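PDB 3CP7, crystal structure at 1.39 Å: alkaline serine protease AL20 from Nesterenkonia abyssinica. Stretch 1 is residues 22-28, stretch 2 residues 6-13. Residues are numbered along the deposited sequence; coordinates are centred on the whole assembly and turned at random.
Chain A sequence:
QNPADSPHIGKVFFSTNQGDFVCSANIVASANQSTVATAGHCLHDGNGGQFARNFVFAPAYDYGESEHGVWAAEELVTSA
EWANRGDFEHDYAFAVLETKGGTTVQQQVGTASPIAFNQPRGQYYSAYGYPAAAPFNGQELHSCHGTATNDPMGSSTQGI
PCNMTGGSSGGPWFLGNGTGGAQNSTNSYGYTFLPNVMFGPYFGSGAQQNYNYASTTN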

# COMPACT_ATOMS: atom_id res chain seq x y z
N VAL A 22 -8.09 -10.58 -17.50
CA VAL A 22 -9.13 -11.04 -16.60
C VAL A 22 -8.52 -11.76 -15.39
O VAL A 22 -7.43 -12.32 -15.45
CB VAL A 22 -10.17 -11.92 -17.36
CG1 VAL A 22 -9.53 -13.18 -17.93
CG2 VAL A 22 -11.34 -12.24 -16.51
N CYS A 23 -9.24 -11.71 -14.27
CA CYS A 23 -8.81 -12.34 -13.02
C CYS A 23 -10.08 -12.75 -12.27
O CYS A 23 -11.18 -12.79 -12.85
CB CYS A 23 -7.95 -11.37 -12.19
SG CYS A 23 -6.14 -11.56 -12.37
N SER A 24 -9.93 -13.07 -10.98
CA SER A 24 -11.05 -13.41 -10.12
C SER A 24 -10.84 -12.68 -8.80
O SER A 24 -9.75 -12.19 -8.51
CB SER A 24 -11.10 -14.92 -9.92
OG SER A 24 -11.22 -15.61 -11.16
N ALA A 25 -11.89 -12.62 -7.98
CA ALA A 25 -11.79 -12.00 -6.66
C ALA A 25 -12.96 -12.44 -5.79
O ALA A 25 -13.84 -13.17 -6.25
CB ALA A 25 -11.77 -10.48 -6.78
N ASN A 26 -12.98 -11.97 -4.55
CA ASN A 26 -13.99 -12.40 -3.61
C ASN A 26 -14.29 -11.32 -2.58
O ASN A 26 -13.37 -10.76 -2.01
CB ASN A 26 -13.51 -13.67 -2.90
CG ASN A 26 -14.58 -14.29 -2.01
OD1 ASN A 26 -15.67 -14.62 -2.47
ND2 ASN A 26 -14.26 -14.44 -0.72
N ILE A 27 -15.57 -11.06 -2.34
CA ILE A 27 -15.97 -10.11 -1.30
C ILE A 27 -15.66 -10.69 0.08
O ILE A 27 -16.17 -11.75 0.44
CB ILE A 27 -17.47 -9.74 -1.36
CG1 ILE A 27 -17.86 -9.23 -2.75
CG2 ILE A 27 -17.80 -8.69 -0.28
CD1 ILE A 27 -19.38 -9.04 -2.93
N VAL A 28 -14.83 -9.98 0.83
CA VAL A 28 -14.51 -10.36 2.21
C VAL A 28 -15.13 -9.35 3.16
O VAL A 28 -15.24 -8.16 2.84
CB VAL A 28 -12.98 -10.50 2.45
CG1 VAL A 28 -12.46 -11.74 1.72
CG2 VAL A 28 -12.21 -9.22 2.05
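Stretch 2 (6-13) SPHIGKVF

Two antiparallel strands alternate between paired residues that exchange two backbone hydrogen bonds and pairs that exchange none, and residues 6-13 of this alkaline serine protease lie on residues 22-28 in just this way. Stretch 2 opens with a type I turn from Ser6 to Ile9, closed by Ile9 N to Ser6 O at 3.0 Å, and then runs extended as a strand from Ile9 to Phe13. Its direction makes an angle of 145° with that of the strand in stretch 1, so the pairing is antiparallel, and the axes approach to 4.2 Å.

At Val22 the partner is Phe13, a non-hydrogen-bonded pair with CA atoms 4.6 Å apart; Val22 CA makes a CA-H...O contact with Val12 O at 3.2 Å. Cys23 forms the first hydrogen-bonded pair: Cys23 N donates to Val12 O and Val12 N to Cys23 O, both at 2.9 Å, while Cys23 CB meets Val12 CB at 3.8 Å. Ser24 faces Lys11 without such bonds, its CA 4.5 Å from Lys11 CA, but Ser24 CA makes a CA-H...O contact with Gly10 O at 3.5 Å. The paired hydrogen bonds return at Ala25, where Ala25 N donates to Gly10 O and Gly10 N to Ala25 O, both at 3.0 Å. Because side chains alternate, Ala25 shares a sheet face with Cys23 and Val12, and Ala25 CB touches Val12 CG2 at 3.6 Å.

Asn26 pairs with Ile9, the CA atoms 4.4 Å apart, and its side chain, with chi1 in t, reaches the turn: His8 ND1 donates to Asn26 OD1 at 2.8 Å, with the acceptor near the plane of the imidazole. Ile27 N then donates to His8 O at 2.8 Å, extending the ladder into the turn. Val28 makes no contact with stretch 2.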

# COMPACT_ATOMS: atom_id res chain seq x y z
N SER A 6 -22.89 -18.55 -4.80
CA SER A 6 -21.77 -17.95 -4.07
C SER A 6 -21.44 -16.58 -4.65
O SER A 6 -20.35 -16.39 -5.22
CB SER A 6 -20.54 -18.88 -4.12
OG SER A 6 -20.16 -19.14 -5.46
N PRO A 7 -22.37 -15.61 -4.55
CA PRO A 7 -22.23 -14.34 -5.24
C PRO A 7 -21.14 -13.42 -4.72
O PRO A 7 -20.83 -12.42 -5.36
CB PRO A 7 -23.61 -13.68 -5.05
CG PRO A 7 -24.12 -14.28 -3.79
CD PRO A 7 -23.65 -15.70 -3.81
N HIS A 8 -20.56 -13.75 -3.56
CA HIS A 8 -19.38 -13.04 -3.09
C HIS A 8 -18.17 -13.30 -4.00
O HIS A 8 -17.28 -12.46 -4.06
CB HIS A 8 -19.06 -13.40 -1.64
CG HIS A 8 -19.10 -14.87 -1.34
ND1 HIS A 8 -17.98 -15.67 -1.39
CD2 HIS A 8 -20.12 -15.68 -0.98
CE1 HIS A 8 -18.31 -16.91 -1.06
NE2 HIS A 8 -19.60 -16.94 -0.80
N ILE A 9 -18.16 -14.43 -4.70
CA ILE A 9 -17.08 -14.73 -5.66
C ILE A 9 -17.44 -14.08 -7.00
O ILE A 9 -18.60 -14.13 -7.42
CB ILE A 9 -16.87 -16.25 -5.87
CG1 ILE A 9 -16.86 -17.00 -4.53
CG2 ILE A 9 -15.56 -16.48 -6.62
CD1 ILE A 9 -16.75 -18.51 -4.67
N GLY A 10 -16.46 -13.50 -7.68
CA GLY A 10 -16.76 -12.83 -8.94
C GLY A 10 -15.58 -12.77 -9.88
O GLY A 10 -14.46 -13.15 -9.51
N LYS A 11 -15.86 -12.28 -11.09
CA LYS A 11 -14.86 -12.18 -12.15
C LYS A 11 -14.31 -10.76 -12.15
O LYS A 11 -15.03 -9.81 -11.81
CB LYS A 11 -15.51 -12.52 -13.49
CG LYS A 11 -14.56 -12.54 -14.68
CD LYS A 11 -15.31 -12.94 -15.93
CE LYS A 11 -14.42 -12.93 -17.16
NZ LYS A 11 -13.51 -14.10 -17.25
N VAL A 12 -13.03 -10.62 -12.51
CA VAL A 12 -12.37 -9.31 -12.57
C VAL A 12 -11.96 -9.03 -14.02
O VAL A 12 -11.49 -9.94 -14.72
CB VAL A 12 -11.11 -9.30 -11.66
CG1 VAL A 12 -10.26 -8.08 -11.93
CG2 VAL A 12 -11.51 -9.32 -10.19
N PHE A 13 -12.18 -7.80 -14.47
CA PHE A 13 -11.64 -7.31 -15.73
C PHE A 13 -10.72 -6.15 -15.42
O PHE A 13 -11.00 -5.34 -14.53
CB PHE A 13 -12.77 -6.80 -16.65
CG PHE A 13 -13.80 -7.84 -16.99
CD1 PHE A 13 -14.85 -8.11 -16.11
CD2 PHE A 13 -13.75 -8.52 -18.20
CE1 PHE A 13 -15.80 -9.06 -16.42
CE2 PHE A 13 -14.71 -9.48 -18.52
CZ PHE A 13 -15.74 -9.73 -17.63